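Local coordinates for acyl-CoA dehydrogenase (Geobacillus kaustophilus, PDB 2PG0), which probably uses FAD to dehydrogenate acyl chains at the alpha-beta position, as a member of the acyl-CoA dehydrogenase family, at residues C118-P132 with Q157-V171. Numbering follows the deposited sequence.
Sequences CVTGELITAIAMTEP and QKTFITNGIHADLIV. With FAD (flavin-adenine dinucleotide), chain C.
Lys158 bends at its second torsion (chi2 -68°) and then runs straight, which carries NZ back over Ala128 to Glu131. There Lys158 NZ makes a salt bridge to Glu131 OE2 at 2.8 Å, on the lone pair facing away from OE1, and also bonds to Met129 O and to Ala173 O. The carboxylate is held further by Thr143 and the backbone of Ser142. An alanine in place of Lys158 would probably leave the buried Glu131 carboxylate without its countercharge and the carbonyl of Met129 without this donor.

That carbonyl belongs to the loop after strand 125-128 that grips the flavin: Met129 N and Thr130 N both donate to FAD O2, and Thr130 OG1 reaches FAD N1 at 2.8 Å. Ile127 O accepts from FAD N3 at 2.9 Å, while Thr162 supplies N to FAD O4 and OG1 to FAD N5. The two segments thus clasp the polar edge of the isoalloxazine together.

At the N-terminal end of strand 125-128, Asp168 turns CG away from its own carbonyl carbon (chi1 -51°), and in this rotamer OD2 reaches Ile124 N at 2.8 Å through its lone pair facing away from OD1; Arg44 and Arg194 pair with the same carboxylate. Ile124 O receives both Asp168 N and Leu169 N. Asn163 ND2 meets Thr125 O at 3.0 Å, almost head-on to the carbonyl, with Thr125 O lying close to the plane of the Asn163 side-chain amide. On the face of the sheet that also carries Ile170, Ala126 CB sits 3.5 Å from Ala167 CB, close to Thr162 O.

Strand 125-128 runs parallel to strand 169-175 at the edge of the mixed sheet of the middle domain, following helix 108-120. Helix 89-105 packs on Thr125 and Ile127, helix 44-52 covers Ile124 and Asn163, and strand 216-220 backs Lys158 and Ile170.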
loop_
_atom_site.group_PDB
_atom_site.type_symbol
_atom_site.label_atom_id
_atom_site.label_comp_id
_atom_site.label_asym_id
_atom_site.label_seq_id
_atom_site.Cartn_x
_atom_site.Cartn_y
_atom_site.Cartn_z
ATOM N N CYS A 118 -43.251 7.461 13.596
ATOM C CA CYS A 118 -41.956 7.252 12.938
ATOM C C CYS A 118 -42.077 7.415 11.422
ATOM O O CYS A 118 -41.155 7.912 10.783
ATOM C CB CYS A 118 -41.365 5.879 13.280
ATOM S SG CYS A 118 -40.871 5.696 15.014
ATOM N N VAL A 119 -43.217 7.007 10.858
ATOM C CA VAL A 119 -43.474 7.169 9.425
ATOM C C VAL A 119 -43.667 8.640 9.034
ATOM O O VAL A 119 -43.201 9.075 7.985
ATOM C CB VAL A 119 -44.685 6.312 8.951
ATOM C CG1 VAL A 119 -45.021 6.601 7.486
ATOM C CG2 VAL A 119 -44.391 4.824 9.129
ATOM N N THR A 120 -44.351 9.399 9.887
ATOM C CA THR A 120 -44.626 10.809 9.603
ATOM C C THR A 120 -43.464 11.732 9.983
ATOM O O THR A 120 -43.384 12.867 9.514
ATOM C CB THR A 120 -45.913 11.269 10.313
ATOM O OG1 THR A 120 -46.297 12.558 9.817
ATOM C CG2 THR A 120 -45.682 11.358 11.786
ATOM N N GLY A 121 -42.567 11.243 10.833
ATOM C CA GLY A 121 -41.453 12.051 11.326
ATOM C C GLY A 121 -41.775 12.857 12.572
ATOM O O GLY A 121 -40.972 13.686 13.002
ATOM N N GLU A 122 -42.951 12.617 13.150
ATOM C CA GLU A 122 -43.349 13.249 14.415
ATOM C C GLU A 122 -42.487 12.727 15.562
ATOM O O GLU A 122 -42.228 13.438 16.540
ATOM C CB GLU A 122 -44.833 13.003 14.709
ATOM C CG GLU A 122 -45.335 13.665 15.995
ATOM C CD GLU A 122 -46.855 13.655 16.149
ATOM O OE1 GLU A 122 -47.580 13.277 15.197
ATOM O OE2 GLU A 122 -47.328 14.041 17.242
ATOM N N LEU A 123 -42.063 11.475 15.434
ATOM C CA LEU A 123 -41.069 10.908 16.320
ATOM C C LEU A 123 -39.829 10.554 15.507
ATOM O O LEU A 123 -39.911 9.850 14.501
ATOM C CB LEU A 123 -41.616 9.682 17.051
ATOM C CG LEU A 123 -42.807 9.889 17.997
ATOM C CD1 LEU A 123 -43.256 8.542 18.562
ATOM C CD2 LEU A 123 -42.480 10.867 19.119
ATOM N N ILE A 124 -38.694 11.095 15.939
ATOM C CA ILE A 124 -37.396 10.792 15.355
ATOM C C ILE A 124 -36.701 9.836 16.320
ATOM O O ILE A 124 -36.782 10.019 17.529
ATOM C CB ILE A 124 -36.576 12.090 15.140
ATOM C CG1 ILE A 124 -37.281 12.978 14.097
ATOM C CG2 ILE A 124 -35.122 11.785 14.725
ATOM C CD1 ILE A 124 -36.614 14.319 13.868
ATOM N N THR A 125 -36.035 8.819 15.783
ATOM C CA THR A 125 -35.421 7.786 16.609
ATOM C C THR A 125 -33.897 7.847 16.648
ATOM O O THR A 125 -33.251 8.399 15.751
ATOM C CB THR A 125 -35.857 6.365 16.168
ATOM O OG1 THR A 125 -35.460 6.135 14.815
ATOM C CG2 THR A 125 -37.374 6.188 16.285
ATOM N N ALA A 126 -33.341 7.241 17.695
ATOM C CA ALA A 126 -31.899 7.090 17.859
ATOM C C ALA A 126 -31.627 5.787 18.595
ATOM O O ALA A 126 -32.521 5.215 19.222
ATOM C CB ALA A 126 -31.331 8.253 18.635
ATOM N N ILE A 127 -30.392 5.311 18.499
ATOM C CA ILE A 127 -29.985 4.124 19.241
ATOM C C ILE A 127 -28.719 4.433 20.045
ATOM O O ILE A 127 -27.775 5.041 19.519
ATOM C CB ILE A 127 -29.849 2.884 18.316
ATOM C CG1 ILE A 127 -29.570 1.622 19.142
ATOM C CG2 ILE A 127 -28.816 3.124 17.181
ATOM C CD1 ILE A 127 -30.000 0.337 18.468
ATOM N N ALA A 128 -28.729 4.047 21.323
ATOM C CA ALA A 128 -27.650 4.399 22.242
ATOM C C ALA A 128 -27.029 3.164 22.881
ATOM O O ALA A 128 -27.593 2.568 23.809
ATOM C CB ALA A 128 -28.131 5.391 23.306
ATOM N N MET A 129 -25.869 2.791 22.345
ATOM C CA MET A 129 -25.097 1.631 22.791
ATOM C C MET A 129 -23.831 2.165 23.478
ATOM O O MET A 129 -23.592 1.918 24.663
ATOM C CB MET A 129 -24.676 0.756 21.588
ATOM C CG MET A 129 -25.788 0.058 20.769
ATOM S SD MET A 129 -25.156 -0.769 19.261
ATOM C CE MET A 129 -25.754 0.353 18.003
ATOM N N THR A 130 -23.057 2.938 22.718
ATOM C CA THR A 130 -21.717 3.400 23.100
ATOM C C THR A 130 -21.681 4.278 24.354
ATOM O O THR A 130 -22.525 5.159 24.541
ATOM C CB THR A 130 -21.061 4.142 21.908
ATOM O OG1 THR A 130 -21.144 3.306 20.746
ATOM C CG2 THR A 130 -19.594 4.472 22.185
ATOM N N GLU A 131 -20.680 4.027 25.199
ATOM C CA GLU A 131 -20.472 4.769 26.436
ATOM C C GLU A 131 -19.037 5.316 26.484
ATOM O O GLU A 131 -18.184 4.853 25.725
ATOM C CB GLU A 131 -20.737 3.854 27.636
ATOM C CG GLU A 131 -22.141 3.237 27.640
ATOM C CD GLU A 131 -22.447 2.464 28.903
ATOM O OE1 GLU A 131 -21.528 2.268 29.724
ATOM O OE2 GLU A 131 -23.612 2.032 29.071
ATOM N N PRO A 132 -18.770 6.322 27.349
ATOM C CA PRO A 132 -17.396 6.824 27.445
ATOM C C PRO A 132 -16.364 5.704 27.618
ATOM O O PRO A 132 -15.305 5.757 26.996
ATOM C CB PRO A 132 -17.442 7.720 28.678
ATOM C CG PRO A 132 -18.857 8.239 28.669
ATOM C CD PRO A 132 -19.675 7.055 28.254
ATOM N N GLN A 157 -24.356 6.964 31.013
ATOM C CA GLN A 157 -24.020 7.969 30.025
ATOM C C GLN A 157 -23.765 7.253 28.712
ATOM O O GLN A 157 -23.127 6.196 28.676
ATOM C CB GLN A 157 -22.787 8.760 30.471
ATOM C CG GLN A 157 -22.342 9.870 29.522
ATOM C CD GLN A 157 -21.172 10.680 30.071
ATOM O OE1 GLN A 157 -20.949 10.723 31.279
ATOM N NE2 GLN A 157 -20.437 11.339 29.182
ATOM N N LYS A 158 -24.313 7.822 27.644
ATOM C CA LYS A 158 -24.120 7.312 26.297
ATOM C C LYS A 158 -23.446 8.394 25.480
ATOM O O LYS A 158 -23.668 9.579 25.712
ATOM C CB LYS A 158 -25.460 6.905 25.671
ATOM C CG LYS A 158 -26.168 5.754 26.391
ATOM C CD LYS A 158 -25.408 4.450 26.228
ATOM C CE LYS A 158 -26.133 3.286 26.862
ATOM N NZ LYS A 158 -25.271 2.066 26.867
ATOM N N THR A 159 -22.614 7.989 24.527
ATOM C CA THR A 159 -21.765 8.945 23.835
ATOM C C THR A 159 -21.828 8.739 22.319
ATOM O O THR A 159 -22.117 7.635 21.852
ATOM C CB THR A 159 -20.309 8.860 24.362
ATOM O OG1 THR A 159 -19.503 9.892 23.771
ATOM C CG2 THR A 159 -19.717 7.519 24.043
ATOM N N PHE A 160 -21.569 9.818 21.577
ATOM C CA PHE A 160 -21.608 9.822 20.106
ATOM C C PHE A 160 -22.972 9.432 19.512
ATOM O O PHE A 160 -23.027 8.727 18.501
ATOM C CB PHE A 160 -20.554 8.879 19.506
ATOM C CG PHE A 160 -19.167 9.048 20.053
ATOM C CD1 PHE A 160 -18.512 10.271 19.988
ATOM C CD2 PHE A 160 -18.491 7.948 20.578
ATOM C CE1 PHE A 160 -17.209 10.412 20.483
ATOM C CE2 PHE A 160 -17.192 8.079 21.068
ATOM C CZ PHE A 160 -16.552 9.308 21.016
ATOM N N ILE A 161 -24.069 9.890 20.101
ATOM C CA ILE A 161 -25.382 9.420 19.653
ATOM C C ILE A 161 -25.896 10.224 18.449
ATOM O O ILE A 161 -26.141 11.427 18.546
ATOM C CB ILE A 161 -26.423 9.396 20.820
ATOM C CG1 ILE A 161 -25.916 8.513 21.976
ATOM C CG2 ILE A 161 -27.822 8.941 20.315
ATOM C CD1 ILE A 161 -25.329 7.142 21.564
ATOM N N THR A 162 -26.035 9.542 17.317
ATOM C CA THR A 162 -26.559 10.142 16.080
ATOM C C THR A 162 -28.032 10.525 16.322
ATOM O O THR A 162 -28.750 9.794 17.010
ATOM C CB THR A 162 -26.416 9.149 14.909
ATOM O OG1 THR A 162 -25.026 8.851 14.712
ATOM C CG2 THR A 162 -26.982 9.725 13.603
ATOM N N ASN A 163 -28.464 11.672 15.789
ATOM C CA ASN A 163 -29.811 12.220 16.095
ATOM C C ASN A 163 -29.957 12.524 17.590
ATOM O O ASN A 163 -31.070 12.520 18.134
ATOM C CB ASN A 163 -30.936 11.252 15.667
ATOM C CG ASN A 163 -30.999 11.012 14.158
ATOM O OD1 ASN A 163 -30.490 11.794 13.356
ATOM N ND2 ASN A 163 -31.661 9.927 13.773
ATOM N N GLY A 164 -28.835 12.795 18.253
ATOM C CA GLY A 164 -28.817 12.986 19.707
ATOM C C GLY A 164 -29.662 14.130 20.247
ATOM O O GLY A 164 -30.162 14.054 21.369
ATOM N N ILE A 165 -29.808 15.194 19.457
ATOM C CA ILE A 165 -30.648 16.334 19.839
ATOM C C ILE A 165 -32.109 16.140 19.412
ATOM O O ILE A 165 -33.016 16.333 20.222
ATOM C CB ILE A 165 -30.077 17.686 19.318
ATOM C CG1 ILE A 165 -28.643 17.910 19.823
ATOM C CG2 ILE A 165 -30.999 18.879 19.694
ATOM C CD1 ILE A 165 -28.464 17.802 21.346
ATOM N N HIS A 166 -32.333 15.742 18.159
ATOM C CA HIS A 166 -33.700 15.619 17.633
ATOM C C HIS A 166 -34.499 14.440 18.185
ATOM O O HIS A 166 -35.727 14.509 18.260
ATOM C CB HIS A 166 -33.703 15.528 16.100
ATOM C CG HIS A 166 -33.610 16.847 15.403
ATOM N ND1 HIS A 166 -34.140 18.010 15.923
ATOM C CD2 HIS A 166 -33.073 17.181 14.204
ATOM C CE1 HIS A 166 -33.912 19.007 15.084
ATOM N NE2 HIS A 166 -33.272 18.528 14.031
ATOM N N ALA A 167 -33.810 13.358 18.557
ATOM C CA ALA A 167 -34.483 12.095 18.863
ATOM C C ALA A 167 -35.522 12.210 19.979
ATOM O O ALA A 167 -35.249 12.752 21.056
ATOM C CB ALA A 167 -33.472 11.000 19.180
ATOM N N ASP A 168 -36.714 11.700 19.689
ATOM C CA ASP A 168 -37.842 11.682 20.619
ATOM C C ASP A 168 -38.010 10.306 21.248
ATOM O O ASP A 168 -38.642 10.166 22.304
ATOM C CB ASP A 168 -39.123 12.049 19.868
ATOM C CG ASP A 168 -38.976 13.317 19.061
ATOM O OD1 ASP A 168 -38.896 14.403 19.674
ATOM O OD2 ASP A 168 -38.936 13.224 17.811
ATOM N N LEU A 169 -37.474 9.295 20.569
ATOM C CA LEU A 169 -37.470 7.913 21.029
ATOM C C LEU A 169 -36.040 7.400 20.935
ATOM O O LEU A 169 -35.459 7.401 19.855
ATOM C CB LEU A 169 -38.350 7.035 20.134
ATOM C CG LEU A 169 -39.874 7.145 20.138
ATOM C CD1 LEU A 169 -40.432 6.012 19.290
ATOM C CD2 LEU A 169 -40.445 7.073 21.551
ATOM N N ILE A 170 -35.471 6.967 22.052
ATOM C CA ILE A 170 -34.101 6.455 22.026
ATOM C C ILE A 170 -34.087 5.001 22.505
ATOM O O ILE A 170 -34.511 4.708 23.621
ATOM C CB ILE A 170 -33.119 7.348 22.856
ATOM C CG1 ILE A 170 -33.180 8.820 22.418
ATOM C CG2 ILE A 170 -31.683 6.843 22.726
ATOM C CD1 ILE A 170 -34.246 9.659 23.149
ATOM N N VAL A 171 -33.633 4.094 21.642
ATOM C CA VAL A 171 -33.431 2.699 22.039
ATOM C C VAL A 171 -32.111 2.604 22.824
ATOM O O VAL A 171 -31.028 2.786 22.262
ATOM C CB VAL A 171 -33.439 1.743 20.828
ATOM C CG1 VAL A 171 -33.156 0.303 21.274
ATOM C CG2 VAL A 171 -34.784 1.827 20.074
HETATM P PA FAD C . -12.638 2.017 21.189
HETATM O O1A FAD C . -12.139 2.574 22.489
HETATM O O2A FAD C . -13.570 0.842 21.355
HETATM O O5B FAD C . -11.377 1.608 20.264
HETATM C C5B FAD C . -10.343 2.546 20.004
HETATM C C4B FAD C . -9.405 1.941 18.958
HETATM O O4B FAD C . -8.878 0.724 19.465
HETATM C C3B FAD C . -10.162 1.597 17.676
HETATM O O3B FAD C . -9.355 1.831 16.542
HETATM C C2B FAD C . -10.395 0.109 17.791
HETATM O O2B FAD C . -10.574 -0.529 16.541
HETATM C C1B FAD C . -9.133 -0.321 18.538
HETATM N N9A FAD C . -9.340 -1.630 19.184
HETATM C C8A FAD C . -10.173 -1.922 20.237
HETATM N N7A FAD C . -10.080 -3.244 20.499
HETATM C C5A FAD C . -9.204 -3.796 19.630
HETATM C C6A FAD C . -8.745 -5.097 19.458
HETATM N N6A FAD C . -9.282 -6.094 20.169
HETATM N N1A FAD C . -7.834 -5.366 18.456
HETATM C C2A FAD C . -7.369 -4.358 17.630
HETATM N N3A FAD C . -7.817 -3.061 17.811
HETATM C C4A FAD C . -8.728 -2.790 18.793
HETATM N N1 FAD C . -22.666 4.730 18.948
HETATM C C2 FAD C . -23.982 4.385 19.206
HETATM O O2 FAD C . -24.229 3.502 20.031
HETATM N N3 FAD C . -25.015 5.040 18.549
HETATM C C4 FAD C . -24.734 6.039 17.639
HETATM O O4 FAD C . -25.659 6.624 17.071
HETATM C C4X FAD C . -23.404 6.378 17.368
HETATM N N5 FAD C . -23.107 7.376 16.453
HETATM C C5X FAD C . -21.796 7.739 16.202
HETATM C C6 FAD C . -21.537 8.761 15.297
HETATM C C7 FAD C . -20.221 9.130 15.031
HETATM C C7M FAD C . -19.992 10.232 14.035
HETATM C C8 FAD C . -19.162 8.470 15.684
HETATM C C8M FAD C . -17.719 8.816 15.447
HETATM C C9 FAD C . -19.429 7.456 16.594
HETATM C C9A FAD C . -20.749 7.076 16.858
HETATM N N10 FAD C . -21.037 6.050 17.762
HETATM C C10 FAD C . -22.362 5.719 18.030
HETATM C "C1'" FAD C . -19.941 5.250 18.432
HETATM C "C2'" FAD C . -19.099 4.338 17.522
HETATM O "O2'" FAD C . -19.767 3.154 17.138
HETATM C "C3'" FAD C . -17.832 3.988 18.296
HETATM O "O3'" FAD C . -17.002 5.128 18.245
HETATM C "C4'" FAD C . -17.077 2.758 17.769
HETATM O "O4'" FAD C . -17.802 1.560 17.980
HETATM C "C5'" FAD C . -15.697 2.615 18.412
HETATM O "O5'" FAD C . -15.786 2.673 19.824
HETATM P P FAD C . -14.840 3.697 20.622
HETATM O O1P FAD C . -14.969 5.085 20.047
HETATM O O2P FAD C . -15.174 3.660 22.087
HETATM O O3P FAD C . -13.330 3.196 20.336
HETATM O O HOH W 1 -28.512 7.024 17.183
HETATM O O HOH W 2 -22.391 4.748 31.603
#